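Local structure of spindle assembly abnormal protein 6 (Caenorhabditis elegans, 3PYI) at residues 14-19 / 135-140; 49-54 / 87-92; 67-72 / 162-167. The protein is a central scaffolding component of centrioles that ensures their 9-fold symmetry and is required for centrosome biogenesis and duplication. The protein carries 1 engineered substitution. One frame throughout, in Å; residues are numbered along the deposited sequence.

Contact 1: 14-19 / 135-140; sequences LIASLL and INIILD
L18 and I137 sit side by side on one face of a parallel strand pair, and their side chains cross obliquely. L18 has CG anti to its backbone N (chi1 173°), which carries CD1 over the neighbouring strand. From there CD1 touches CG2 of I137 at 3.8 Å and also CG of L139. A16, two residues earlier, turns its methyl to I135, with CB 3.9 Å from CG2. L14 and I135 meet at about a right angle with their ends in contact; CD1 of L14 lies 3.3 Å from CD1 of I135, tighter than normal van der Waals packing. F65 lies against L18, I137 and L139.

The other face carries S17, N136, L19 and I138. There CD1 of L19 packs loosely against CG1 of I138 at 4.2 Å. One water bonds OG of S17 and probably donates to O of I135. A second accepts from N of I135 and probably donates to O of I15, though other acceptors compete for its protons.

Four backbone bonds fix the register. S17 N donates to I135 O at 2.9 Å, I137 N to S17 O at 2.8 Å, L19 N to I137 O and L139 N to L19 O, all with N-H...O angles of at least 168°. S17 and L19 thus each donate to one residue of 135-139 and accept from the residue two further on, the staggered pattern of parallel strands. The segment axes run 36° apart, their closest approach being 4.6 Å. Strands 7-23 and 133-139 are the first and last in the sheet order, and their parallel pairing joins the two ends of the mixed sheet in this SAS-6 N-terminal domain, a member of the XRCC4 N-terminal clan.

Contact 2: 49-54 / 87-92; sequences GEKELK and VDFDAF
The turn ahead of helix 92-100, within the PISA region of the SAS-6 N-terminal domain, lies here against the start of strand 51-58. K51 is extended along its whole side chain, with CG anti to the backbone N (chi1 178°), and brings NZ to 2.7 Å from OD1 of D90 in the modelled conformer of D90, one of two. This salt bridge meets the carboxylate on its anti side, 17° out of plane. A water accepts from NZ of K51 and donates to O of D90. An alanine in place of K51 would probably leave the D90 carboxylate without its cationic mate and break the water bridge.

Beside the ion pair, the F89 ring carries most of the packing: its edge meets the carbonyl O of K51, 3.9 Å from CE2, and CB of L53 approaches CE1 obliquely at 4.0 Å. CD2 of L53 lies 3.8 Å from CD2 of F92, in the plane of that ring. Within the turn, OD1 of D88 accepts from N of A91 in an Asx motif. I156 of the second subunit packs on F92. The ion pair, at solvent-exposed D90, is likely to be partly screened by water, beside buried F89, L53 and F92.

Contact 3: 67-72 / 162-167; sequences FSETLN and FSIKLH
Strands 66-71 and 160-168 are antiparallel neighbours in the mixed sheet of the SAS-6 N-terminal domain, and S68 with H167 forms a hydrogen-bonded pair. S68 N donates to O of H167 at 3.0 Å, and H167 N returns a bond to O of S68 at 2.9 Å. The second comes from above the carbonyl plane, 35° out, consistent with the wide splay of the strands, whose segment axes lie 120° apart. On its other edge strand 66-71 bonds strand 51-58 through F67, E69 and L71.

After the strands part, T70 N is taken up by OE1 of E69 at 2.8 Å; the E69 chain bends at chi2 (60°), which helps fold OE1 back to the backbone. OE2 of E69 is salt-bridged to NZ of K75, which also donates to T70 O, while N72 OD1 caps N of K75. Carbon contacts accompany these bonds: CB of F67 rests on CB of L166 at 3.7 Å, CB of E69 meets CD2 of L166, and L71 and I164 meet tip to tip. O of S68, already bonded to H167 N, also lies over one face of the H167 imidazole; its approach to ND1 is not a hydrogen bond, the angle being poor. OE1 of E69 approaches the edge of that ring, 3.5 Å from CE1 of H167.

All three contacts reach one mixed sheet. In chain order the segments are 14-19, 49-54, 67-72, 87-92, 135-140 and 162-167, so contact 2 is nested inside the loop closed by contact 1, whereas contact 3 crosses both. Contacts 1 and 2 lie on opposite sides of the chain centre, their centres about 24 Å apart, and do not touch. Contact 3 lies about 14 Å from contact 1 and about 13 Å from contact 2, centre to centre, and touches each: F67 packs on L139, F89 packs on L71, and L71 N probably hydrogen-bonds L53 O between neighbouring strands 66-71 and 51-58. Distant sequence is thereby tied into the globular N-terminal part that links SAS-6 dimers into the ring.

Contact 1: 14-19 / 135-140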
ATOM      1  N   LEU A  14      19.442 -11.694   4.131  1.00 29.52           N
ATOM      2  CA  LEU A  14      17.997 -11.852   4.064  1.00 30.96           C
ATOM      3  C   LEU A  14      17.644 -12.596   2.804  1.00 37.70           C
ATOM      4  O   LEU A  14      18.398 -12.583   1.831  1.00 32.47           O
ATOM      5  CB  LEU A  14      17.299 -10.487   4.010  1.00 26.86           C
ATOM      6  CG  LEU A  14      17.746  -9.465   5.060  1.00 45.47           C
ATOM      7  CD1 LEU A  14      17.204  -8.091   4.747  1.00 35.98           C
ATOM      8  CD2 LEU A  14      17.322  -9.918   6.446  1.00 50.13           C
ATOM      9  N   ILE A  15      16.476 -13.225   2.808  1.00 39.53           N
ATOM     10  CA  ILE A  15      15.948 -13.791   1.577  1.00 35.96           C
ATOM     11  C   ILE A  15      15.134 -12.741   0.830  1.00 39.27           C
ATOM     12  O   ILE A  15      14.278 -12.058   1.398  1.00 36.60           O
ATOM     13  CB  ILE A  15      15.138 -15.064   1.825  1.00 46.04           C
ATOM     14  CG1 ILE A  15      16.036 -16.123   2.465  1.00 60.52           C
ATOM     15  CG2 ILE A  15      14.582 -15.593   0.516  1.00 54.39           C
ATOM     16  CD1 ILE A  15      15.358 -17.449   2.701  1.00 77.56           C
ATOM     17  N   ALA A  16      15.444 -12.585  -0.446  1.00 27.60           N
ATOM     18  CA  ALA A  16      14.754 -11.614  -1.266  1.00 26.72           C
ATOM     19  C   ALA A  16      14.304 -12.291  -2.526  1.00 34.56           C
ATOM     20  O   ALA A  16      14.816 -13.352  -2.884  1.00 34.05           O
ATOM     21  CB  ALA A  16      15.678 -10.471  -1.612  1.00 26.58           C
ATOM     22  N   SER A  17      13.346 -11.676  -3.201  1.00 28.37           N
ATOM     23  CA  SER A  17      13.042 -12.064  -4.564  1.00 36.18           C
ATOM     24  C   SER A  17      13.783 -11.089  -5.444  1.00 31.02           C
ATOM     25  O   SER A  17      13.707  -9.875  -5.238  1.00 27.83           O
ATOM     26  CB  SER A  17      11.536 -12.015  -4.845  1.00 30.34           C
ATOM     27  OG  SER A  17      10.893 -13.134  -4.275  1.00 44.10           O
ATOM     28  N   LEU A  18      14.536 -11.619  -6.395  1.00 28.16           N
ATOM     29  CA  LEU A  18      15.291 -10.787  -7.312  1.00 30.54           C
ATOM     30  C   LEU A  18      14.617 -10.850  -8.666  1.00 39.93           C
ATOM     31  O   LEU A  18      14.397 -11.934  -9.202  1.00 44.77           O
ATOM     32  CB  LEU A  18      16.724 -11.294  -7.426  1.00 36.65           C
ATOM     33  CG  LEU A  18      17.584 -10.617  -8.491  1.00 37.97           C
ATOM     34  CD1 LEU A  18      17.862  -9.174  -8.103  1.00 33.07           C
ATOM     35  CD2 LEU A  18      18.889 -11.385  -8.677  1.00 42.28           C
ATOM     36  N   LEU A  19      14.263  -9.695  -9.215  1.00 28.07           N
ATOM     37  CA  LEU A  19      13.649  -9.668 -10.531  1.00 39.66           C
ATOM     38  C   LEU A  19      14.580  -8.926 -11.467  1.00 41.35           C
ATOM     39  O   LEU A  19      15.153  -7.914 -11.097  1.00 33.80           O
ATOM     40  CB  LEU A  19      12.282  -8.982 -10.500  1.00 36.46           C
ATOM     41  CG  LEU A  19      11.381  -9.250  -9.293  1.00 55.29           C
ATOM     42  CD1 LEU A  19      10.024  -8.567  -9.478  1.00 66.92           C
ATOM     43  CD2 LEU A  19      11.213 -10.732  -9.059  1.00 55.45           C
ATOM     44  N   ILE A 135      10.903  -8.980   0.735  1.00 37.28           N
ATOM     45  CA  ILE A 135      11.802  -8.051   0.082  1.00 26.74           C
ATOM     46  C   ILE A 135      11.907  -8.375  -1.396  1.00 28.33           C
ATOM     47  O   ILE A 135      12.126  -9.518  -1.792  1.00 27.74           O
ATOM     48  CB  ILE A 135      13.195  -8.118   0.709  1.00 34.24           C
ATOM     49  CG1 ILE A 135      13.114  -7.742   2.190  1.00 44.74           C
ATOM     50  CG2 ILE A 135      14.170  -7.202  -0.031  1.00 28.88           C
ATOM     51  CD1 ILE A 135      14.386  -8.003   2.939  1.00 48.80           C
ATOM     52  N   ASN A 136      11.725  -7.347  -2.200  1.00 26.54           N
ATOM     53  CA  ASN A 136      11.903  -7.482  -3.634  0.61 28.19           C
ATOM     54  C   ASN A 136      13.024  -6.583  -4.096  1.00 34.89           C
ATOM     55  O   ASN A 136      13.147  -5.434  -3.681  1.00 31.27           O
ATOM     56  CB  ASN A 136      10.627  -7.152  -4.411  0.61 28.96           C
ATOM     57  CG  ASN A 136       9.709  -8.346  -4.568  0.61 27.68           C
ATOM     58  OD1 ASN A 136       9.927  -9.401  -3.976  0.61 27.55           O
ATOM     59  ND2 ASN A 136       8.660  -8.174  -5.360  0.61 32.30           N
ATOM     60  N   ILE A 137      13.875  -7.133  -4.944  1.00 28.85           N
ATOM     61  CA  ILE A 137      14.934  -6.345  -5.545  1.00 29.18           C
ATOM     62  C   ILE A 137      14.783  -6.403  -7.046  1.00 32.30           C
ATOM     63  O   ILE A 137      14.787  -7.474  -7.639  1.00 36.13           O
ATOM     64  CB  ILE A 137      16.319  -6.816  -5.129  1.00 32.24           C
ATOM     65  CG1 ILE A 137      16.529  -6.517  -3.639  1.00 37.70           C
ATOM     66  CG2 ILE A 137      17.382  -6.083  -5.946  1.00 44.08           C
ATOM     67  CD1 ILE A 137      17.793  -7.114  -3.074  1.00 55.31           C
ATOM     68  N   ILE A 138      14.630  -5.247  -7.668  1.00 32.90           N
ATOM     69  CA  ILE A 138      14.418  -5.222  -9.110  1.00 34.88           C
ATOM     70  C   ILE A 138      15.595  -4.571  -9.817  1.00 40.64           C
ATOM     71  O   ILE A 138      15.887  -3.395  -9.592  1.00 32.56           O
ATOM     72  CB  ILE A 138      13.129  -4.463  -9.463  1.00 39.59           C
ATOM     73  CG1 ILE A 138      11.978  -4.949  -8.572  1.00 43.24           C
ATOM     74  CG2 ILE A 138      12.811  -4.641 -10.943  1.00 32.58           C
ATOM     75  CD1 ILE A 138      10.710  -4.124  -8.683  1.00 58.71           C
ATOM     76  N   LEU A 139      16.275  -5.339 -10.669  1.00 34.18           N
ATOM     77  CA  LEU A 139      17.437  -4.822 -11.384  1.00 32.37           C
ATOM     78  C   LEU A 139      17.088  -4.136 -12.692  1.00 41.23           C
ATOM     79  O   LEU A 139      16.159  -4.533 -13.405  1.00 41.89           O
ATOM     80  CB  LEU A 139      18.439  -5.926 -11.706  1.00 33.19           C
ATOM     81  CG  LEU A 139      19.264  -6.473 -10.552  1.00 54.16           C
ATOM     82  CD1 LEU A 139      20.096  -7.664 -11.035  1.00 41.28           C
ATOM     83  CD2 LEU A 139      20.144  -5.380  -9.984  1.00 52.36           C
ATOM     84  N   ASP A 140      17.867  -3.101 -12.984  1.00 36.34           N
ATOM     85  CA  ASP A 140      17.963  -2.503 -14.304  1.00 43.92           C
ATOM     86  C   ASP A 140      18.455  -3.592 -15.250  1.00 51.51           C
ATOM     87  O   ASP A 140      19.130  -4.526 -14.812  1.00 44.88           O
ATOM     88  CB  ASP A 140      19.027  -1.398 -14.257  1.00 45.50           C
ATOM     89  CG  ASP A 140      18.644  -0.184 -15.057  1.00 68.27           C
ATOM     90  OD1 ASP A 140      17.738  -0.298 -15.909  1.00 96.06           O
ATOM     91  OD2 ASP A 140      19.244   0.887 -14.831  1.00 76.40           O
TER
HETATM   92  O   HOH W   1      11.539 -11.730   0.821  1.00 36.61           O
HETATM   93  O   HOH W   2      10.035 -11.994  -1.921  1.00 49.37           O

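Contact 2: 49-54 / 87-92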
ATOM      1  N   GLY A  49      27.990  17.949   7.204  1.00 43.72           N
ATOM      2  CA  GLY A  49      27.894  17.562   8.604  1.00 36.72           C
ATOM      3  C   GLY A  49      26.558  16.924   8.984  1.00 31.96           C
ATOM      4  O   GLY A  49      26.369  16.456  10.104  1.00 28.18           O
ATOM      5  N   GLU A  50      25.625  16.887   8.044  1.00 30.98           N
ATOM      6  CA  GLU A  50      24.282  16.361   8.322  1.00 36.93           C
ATOM      7  C   GLU A  50      24.252  14.847   8.414  1.00 39.30           C
ATOM      8  O   GLU A  50      25.082  14.156   7.818  1.00 26.14           O
ATOM      9  CB  GLU A  50      23.294  16.793   7.238  1.00 48.18           C
ATOM     10  CG  GLU A  50      22.974  18.279   7.259  1.00 85.96           C
ATOM     11  CD  GLU A  50      21.765  18.624   6.411  1.00114.73           C
ATOM     12  OE1 GLU A  50      21.225  17.708   5.746  1.00119.89           O
ATOM     13  OE2 GLU A  50      21.355  19.806   6.416  1.00118.63           O
ATOM     14  N   LYS A  51      23.277  14.338   9.154  1.00 27.10           N
ATOM     15  CA  LYS A  51      23.083  12.911   9.296  1.00 30.81           C
ATOM     16  C   LYS A  51      22.596  12.280   7.981  1.00 37.16           C
ATOM     17  O   LYS A  51      21.709  12.813   7.311  1.00 29.50           O
ATOM     18  CB  LYS A  51      22.075  12.629  10.405  1.00 28.45           C
ATOM     19  CG  LYS A  51      21.757  11.153  10.613  1.00 28.15           C
ATOM     20  CD  LYS A  51      20.636  11.013  11.633  1.00 39.05           C
ATOM     21  CE  LYS A  51      20.378   9.570  11.981  1.00 37.88           C
ATOM     22  NZ  LYS A  51      19.337   9.449  13.037  1.00 49.91           N
ATOM     23  N   GLU A  52      23.192  11.145   7.626  1.00 28.90           N
ATOM     24  CA  GLU A  52      22.798  10.392   6.438  1.00 31.64           C
ATOM     25  C   GLU A  52      22.529   8.958   6.805  1.00 28.28           C
ATOM     26  O   GLU A  52      23.209   8.375   7.648  1.00 36.27           O
ATOM     27  CB  GLU A  52      23.907  10.394   5.382  1.00 38.19           C
ATOM     28  CG  GLU A  52      23.951  11.637   4.526  1.00 41.95           C
ATOM     29  CD  GLU A  52      25.152  11.657   3.602  1.00 47.04           C
ATOM     30  OE1 GLU A  52      26.118  10.892   3.845  1.00 42.30           O
ATOM     31  OE2 GLU A  52      25.137  12.447   2.637  1.00 52.75           O
ATOM     32  N   LEU A  53      21.541   8.385   6.136  1.00 27.21           N
ATOM     33  CA  LEU A  53      21.211   6.989   6.293  1.00 29.60           C
ATOM     34  C   LEU A  53      21.672   6.267   5.021  1.00 32.89           C
ATOM     35  O   LEU A  53      21.263   6.626   3.918  1.00 31.53           O
ATOM     36  CB  LEU A  53      19.698   6.872   6.441  1.00 33.27           C
ATOM     37  CG  LEU A  53      19.097   5.682   7.169  1.00 53.85           C
ATOM     38  CD1 LEU A  53      19.783   5.507   8.510  1.00 64.66           C
ATOM     39  CD2 LEU A  53      17.594   5.912   7.340  1.00 45.18           C
ATOM     40  N   LYS A  54      22.527   5.262   5.164  1.00 27.80           N
ATOM     41  CA  LYS A  54      23.042   4.554   3.990  1.00 27.39           C
ATOM     42  C   LYS A  54      22.509   3.126   3.905  1.00 29.62           C
ATOM     43  O   LYS A  54      22.605   2.353   4.866  1.00 27.78           O
ATOM     44  CB  LYS A  54      24.578   4.544   3.964  1.00 25.61           C
ATOM     45  CG  LYS A  54      25.169   4.011   2.651  1.00 37.07           C
ATOM     46  CD  LYS A  54      26.687   4.134   2.615  1.00 48.82           C
ATOM     47  CE  LYS A  54      27.242   3.946   1.203  1.00 43.43           C
ATOM     48  NZ  LYS A  54      28.713   4.224   1.138  1.00 42.13           N
ATOM     49  N   VAL A  87       6.335   7.689   9.980  1.00 31.87           N
ATOM     50  CA  VAL A  87       7.376   7.957  10.978  1.00 29.80           C
ATOM     51  C   VAL A  87       8.376   8.962  10.441  1.00 33.26           C
ATOM     52  O   VAL A  87       8.461   9.178   9.235  1.00 29.35           O
ATOM     53  CB  VAL A  87       8.118   6.677  11.406  1.00 42.53           C
ATOM     54  CG1 VAL A  87       7.149   5.723  12.114  1.00 34.90           C
ATOM     55  CG2 VAL A  87       8.793   6.003  10.195  1.00 34.15           C
ATOM     56  N   ASP A  88       9.120   9.591  11.344  1.00 36.45           N
ATOM     57  CA  ASP A  88      10.060  10.622  10.943  1.00 33.37           C
ATOM     58  C   ASP A  88      11.396   9.999  10.563  1.00 24.68           C
ATOM     59  O   ASP A  88      11.626   8.807  10.789  1.00 24.78           O
ATOM     60  CB  ASP A  88      10.222  11.676  12.062  1.00 35.01           C
ATOM     61  CG  ASP A  88      10.633  11.059  13.386  1.00 40.26           C
ATOM     62  OD1 ASP A  88      11.578  10.240  13.394  1.00 43.30           O
ATOM     63  OD2 ASP A  88      10.005  11.383  14.418  1.00 42.88           O
ATOM     64  N   PHE A  89      12.274  10.819   9.995  1.00 28.17           N
ATOM     65  CA  PHE A  89      13.573  10.364   9.513  1.00 28.69           C
ATOM     66  C   PHE A  89      14.360   9.618  10.588  1.00 32.26           C
ATOM     67  O   PHE A  89      14.938   8.561  10.328  1.00 31.21           O
ATOM     68  CB  PHE A  89      14.363  11.566   8.994  1.00 32.47           C
ATOM     69  CG  PHE A  89      15.720  11.227   8.450  1.00 36.93           C
ATOM     70  CD1 PHE A  89      15.878  10.245   7.476  1.00 35.20           C
ATOM     71  CD2 PHE A  89      16.840  11.920   8.886  1.00 30.40           C
ATOM     72  CE1 PHE A  89      17.138   9.944   6.962  1.00 30.93           C
ATOM     73  CE2 PHE A  89      18.101  11.633   8.381  1.00 32.35           C
ATOM     74  CZ  PHE A  89      18.252  10.638   7.413  1.00 41.76           C
ATOM     75  N   ASP A  90      14.367  10.156  11.804  1.00 33.23           N
ATOM     76  CA  ASP A  90      15.151   9.544  12.867  0.52 35.60           C
ATOM     77  C   ASP A  90      14.579   8.204  13.325  1.00 35.83           C
ATOM     78  O   ASP A  90      15.333   7.317  13.703  1.00 42.82           O
ATOM     79  CB  ASP A  90      15.327  10.494  14.050  0.52 40.96           C
ATOM     80  CG  ASP A  90      16.300  11.626  13.754  0.52 43.01           C
ATOM     81  OD1 ASP A  90      17.403  11.363  13.236  0.52 32.04           O
ATOM     82  OD2 ASP A  90      15.960  12.789  14.051  0.52 57.53           O
ATOM     83  N   ALA A  91      13.262   8.046  13.271  1.00 33.20           N
ATOM     84  CA  ALA A  91      12.644   6.784  13.678  1.00 36.51           C
ATOM     85  C   ALA A  91      12.669   5.707  12.571  1.00 24.27           C
ATOM     86  O   ALA A  91      12.650   4.511  12.863  1.00 31.30           O
ATOM     87  CB  ALA A  91      11.206   7.032  14.172  1.00 31.10           C
ATOM     88  N   PHE A  92      12.699   6.145  11.315  1.00 28.40           N
ATOM     89  CA  PHE A  92      12.562   5.259  10.152  1.00 29.26           C
ATOM     90  C   PHE A  92      13.410   3.981  10.259  1.00 35.53           C
ATOM     91  O   PHE A  92      12.870   2.885  10.248  1.00 28.73           O
ATOM     92  CB  PHE A  92      12.849   6.050   8.860  1.00 26.24           C
ATOM     93  CG  PHE A  92      12.793   5.230   7.571  1.00 34.25           C
ATOM     94  CD1 PHE A  92      11.602   4.644   7.125  1.00 23.67           C
ATOM     95  CD2 PHE A  92      13.922   5.122   6.768  1.00 23.21           C
ATOM     96  CE1 PHE A  92      11.570   3.944   5.928  1.00 27.97           C
ATOM     97  CE2 PHE A  92      13.892   4.414   5.578  1.00 33.86           C
ATOM     98  CZ  PHE A  92      12.717   3.823   5.156  1.00 30.72           C
TER
HETATM   99  O   HOH W   3      17.988   7.141  13.663  1.00 51.39           O

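Contact 3: 67-72 / 162-167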
ATOM      1  N   PHE A  67      25.078  -2.383  -4.649  1.00 27.55           N
ATOM      2  CA  PHE A  67      24.218  -1.226  -4.794  1.00 31.56           C
ATOM      3  C   PHE A  67      24.070  -0.487  -3.474  1.00 35.48           C
ATOM      4  O   PHE A  67      24.004  -1.105  -2.406  1.00 32.11           O
ATOM      5  CB  PHE A  67      22.835  -1.642  -5.324  1.00 31.93           C
ATOM      6  CG  PHE A  67      22.872  -2.247  -6.684  1.00 32.28           C
ATOM      7  CD1 PHE A  67      22.743  -1.455  -7.811  1.00 29.39           C
ATOM      8  CD2 PHE A  67      23.038  -3.617  -6.844  1.00 37.45           C
ATOM      9  CE1 PHE A  67      22.783  -2.012  -9.073  1.00 31.79           C
ATOM     10  CE2 PHE A  67      23.081  -4.179  -8.106  1.00 34.58           C
ATOM     11  CZ  PHE A  67      22.955  -3.373  -9.222  1.00 32.41           C
ATOM     12  N   SER A  68      24.019   0.838  -3.544  1.00 31.87           N
ATOM     13  CA  SER A  68      23.772   1.628  -2.348  1.00 30.97           C
ATOM     14  C   SER A  68      23.014   2.906  -2.654  1.00 25.12           C
ATOM     15  O   SER A  68      22.952   3.366  -3.796  1.00 27.22           O
ATOM     16  CB  SER A  68      25.094   1.991  -1.656  1.00 34.64           C
ATOM     17  OG  SER A  68      25.797   2.958  -2.411  1.00 41.82           O
ATOM     18  N   GLU A  69      22.451   3.480  -1.603  1.00 32.04           N
ATOM     19  CA  GLU A  69      21.874   4.811  -1.656  1.00 33.11           C
ATOM     20  C   GLU A  69      22.039   5.445  -0.293  1.00 29.19           C
ATOM     21  O   GLU A  69      22.006   4.761   0.740  1.00 29.57           O
ATOM     22  CB  GLU A  69      20.384   4.752  -2.025  1.00 33.58           C
ATOM     23  CG  GLU A  69      19.640   6.102  -1.937  1.00 39.18           C
ATOM     24  CD  GLU A  69      20.220   7.175  -2.855  1.00 48.04           C
ATOM     25  OE1 GLU A  69      21.463   7.328  -2.915  1.00 48.41           O
ATOM     26  OE2 GLU A  69      19.425   7.880  -3.512  1.00 48.05           O
ATOM     27  N   THR A  70      22.246   6.754  -0.286  1.00 29.26           N
ATOM     28  CA  THR A  70      22.280   7.482   0.968  0.62 30.40           C
ATOM     29  C   THR A  70      21.118   8.461   1.006  1.00 28.43           C
ATOM     30  O   THR A  70      20.880   9.219   0.059  1.00 30.44           O
ATOM     31  CB  THR A  70      23.612   8.236   1.194  0.62 37.70           C
ATOM     32  OG1 THR A  70      23.682   9.368   0.319  0.62 50.27           O
ATOM     33  CG2 THR A  70      24.802   7.315   0.949  0.62 32.44           C
ATOM     34  N   LEU A  71      20.373   8.409   2.102  1.00 27.09           N
ATOM     35  CA  LEU A  71      19.259   9.315   2.330  1.00 37.80           C
ATOM     36  C   LEU A  71      19.573  10.339   3.419  1.00 33.50           C
ATOM     37  O   LEU A  71      19.933   9.965   4.535  1.00 35.83           O
ATOM     38  CB  LEU A  71      18.053   8.525   2.809  1.00 30.09           C
ATOM     39  CG  LEU A  71      17.414   7.486   1.910  1.00 41.29           C
ATOM     40  CD1 LEU A  71      16.300   6.833   2.685  1.00 47.75           C
ATOM     41  CD2 LEU A  71      16.885   8.135   0.652  1.00 39.74           C
ATOM     42  N   ASN A  72      19.403  11.620   3.114  1.00 29.55           N
ATOM     43  CA  ASN A  72      19.403  12.625   4.179  1.00 33.38           C
ATOM     44  C   ASN A  72      17.957  13.006   4.516  1.00 34.14           C
ATOM     45  O   ASN A  72      17.008  12.474   3.927  1.00 33.78           O
ATOM     46  CB  ASN A  72      20.235  13.848   3.798  1.00 28.17           C
ATOM     47  CG  ASN A  72      19.645  14.611   2.637  1.00 46.50           C
ATOM     48  OD1 ASN A  72      18.535  14.327   2.184  1.00 43.47           O
ATOM     49  ND2 ASN A  72      20.381  15.599   2.152  1.00 65.13           N
ATOM     50  N   PHE A 162       7.511   0.564   0.810  1.00 28.35           N
ATOM     51  CA  PHE A 162       8.272   1.592   0.118  1.00 27.08           C
ATOM     52  C   PHE A 162       9.240   0.955  -0.865  1.00 30.14           C
ATOM     53  O   PHE A 162       9.466  -0.255  -0.833  1.00 27.24           O
ATOM     54  CB  PHE A 162       9.023   2.508   1.118  1.00 27.69           C
ATOM     55  CG  PHE A 162      10.124   1.813   1.879  1.00 34.46           C
ATOM     56  CD1 PHE A 162       9.930   1.407   3.184  1.00 27.25           C
ATOM     57  CD2 PHE A 162      11.347   1.558   1.284  1.00 38.06           C
ATOM     58  CE1 PHE A 162      10.932   0.754   3.881  1.00 30.36           C
ATOM     59  CE2 PHE A 162      12.353   0.904   1.977  1.00 32.77           C
ATOM     60  CZ  PHE A 162      12.149   0.503   3.273  1.00 32.73           C
ATOM     61  N   SER A 163       9.780   1.771  -1.762  1.00 26.09           N
ATOM     62  CA  SER A 163      10.893   1.339  -2.592  1.00 32.10           C
ATOM     63  C   SER A 163      11.955   2.426  -2.597  1.00 28.82           C
ATOM     64  O   SER A 163      11.643   3.620  -2.628  1.00 40.55           O
ATOM     65  CB  SER A 163      10.438   1.044  -4.019  1.00 31.08           C
ATOM     66  OG  SER A 163       9.947   2.218  -4.628  1.00 53.50           O
ATOM     67  N   ILE A 164      13.211   2.009  -2.524  1.00 27.49           N
ATOM     68  CA  ILE A 164      14.334   2.935  -2.625  1.00 33.02           C
ATOM     69  C   ILE A 164      15.172   2.552  -3.842  1.00 36.50           C
ATOM     70  O   ILE A 164      15.547   1.395  -4.004  1.00 30.73           O
ATOM     71  CB  ILE A 164      15.203   2.919  -1.354  1.00 31.15           C
ATOM     72  CG1 ILE A 164      14.358   3.261  -0.121  1.00 47.41           C
ATOM     73  CG2 ILE A 164      16.355   3.934  -1.466  1.00 33.81           C
ATOM     74  CD1 ILE A 164      15.114   3.124   1.195  1.00 48.27           C
ATOM     75  N   LYS A 165      15.428   3.519  -4.712  1.00 26.22           N
ATOM     76  CA  LYS A 165      16.296   3.300  -5.842  1.00 26.61           C
ATOM     77  C   LYS A 165      17.752   3.329  -5.378  1.00 31.14           C
ATOM     78  O   LYS A 165      18.240   4.349  -4.909  1.00 33.86           O
ATOM     79  CB  LYS A 165      16.065   4.373  -6.902  1.00 34.83           C
ATOM     80  CG  LYS A 165      16.721   4.055  -8.245  1.00 46.94           C
ATOM     81  CD  LYS A 165      16.559   5.209  -9.220  1.00 66.87           C
ATOM     82  CE  LYS A 165      17.112   4.864 -10.595  1.00 86.17           C
ATOM     83  NZ  LYS A 165      17.083   6.033 -11.526  1.00 93.66           N
ATOM     84  N   LEU A 166      18.431   2.192  -5.481  1.00 28.22           N
ATOM     85  CA  LEU A 166      19.859   2.124  -5.175  1.00 30.28           C
ATOM     86  C   LEU A 166      20.653   2.165  -6.481  1.00 37.11           C
ATOM     87  O   LEU A 166      20.179   1.698  -7.514  1.00 33.52           O
ATOM     88  CB  LEU A 166      20.189   0.832  -4.423  1.00 28.85           C
ATOM     89  CG  LEU A 166      19.248   0.428  -3.293  1.00 32.14           C
ATOM     90  CD1 LEU A 166      19.631  -0.936  -2.749  1.00 32.34           C
ATOM     91  CD2 LEU A 166      19.260   1.476  -2.188  1.00 29.03           C
ATOM     92  N   HIS A 167      21.860   2.723  -6.435  1.00 34.12           N
ATOM     93  CA  HIS A 167      22.699   2.797  -7.630  1.00 39.36           C
ATOM     94  C   HIS A 167      23.941   1.922  -7.490  1.00 37.22           C
ATOM     95  O   HIS A 167      24.420   1.671  -6.379  1.00 31.64           O
ATOM     96  CB  HIS A 167      23.104   4.245  -7.938  1.00 34.19           C
ATOM     97  CG  HIS A 167      23.820   4.922  -6.812  1.00 47.21           C
ATOM     98  ND1 HIS A 167      23.160   5.614  -5.817  1.00 47.82           N
ATOM     99  CD2 HIS A 167      25.139   5.012  -6.524  1.00 40.01           C
ATOM    100  CE1 HIS A 167      24.042   6.102  -4.964  1.00 46.54           C
ATOM    101  NE2 HIS A 167      25.251   5.751  -5.368  1.00 53.35           N
TER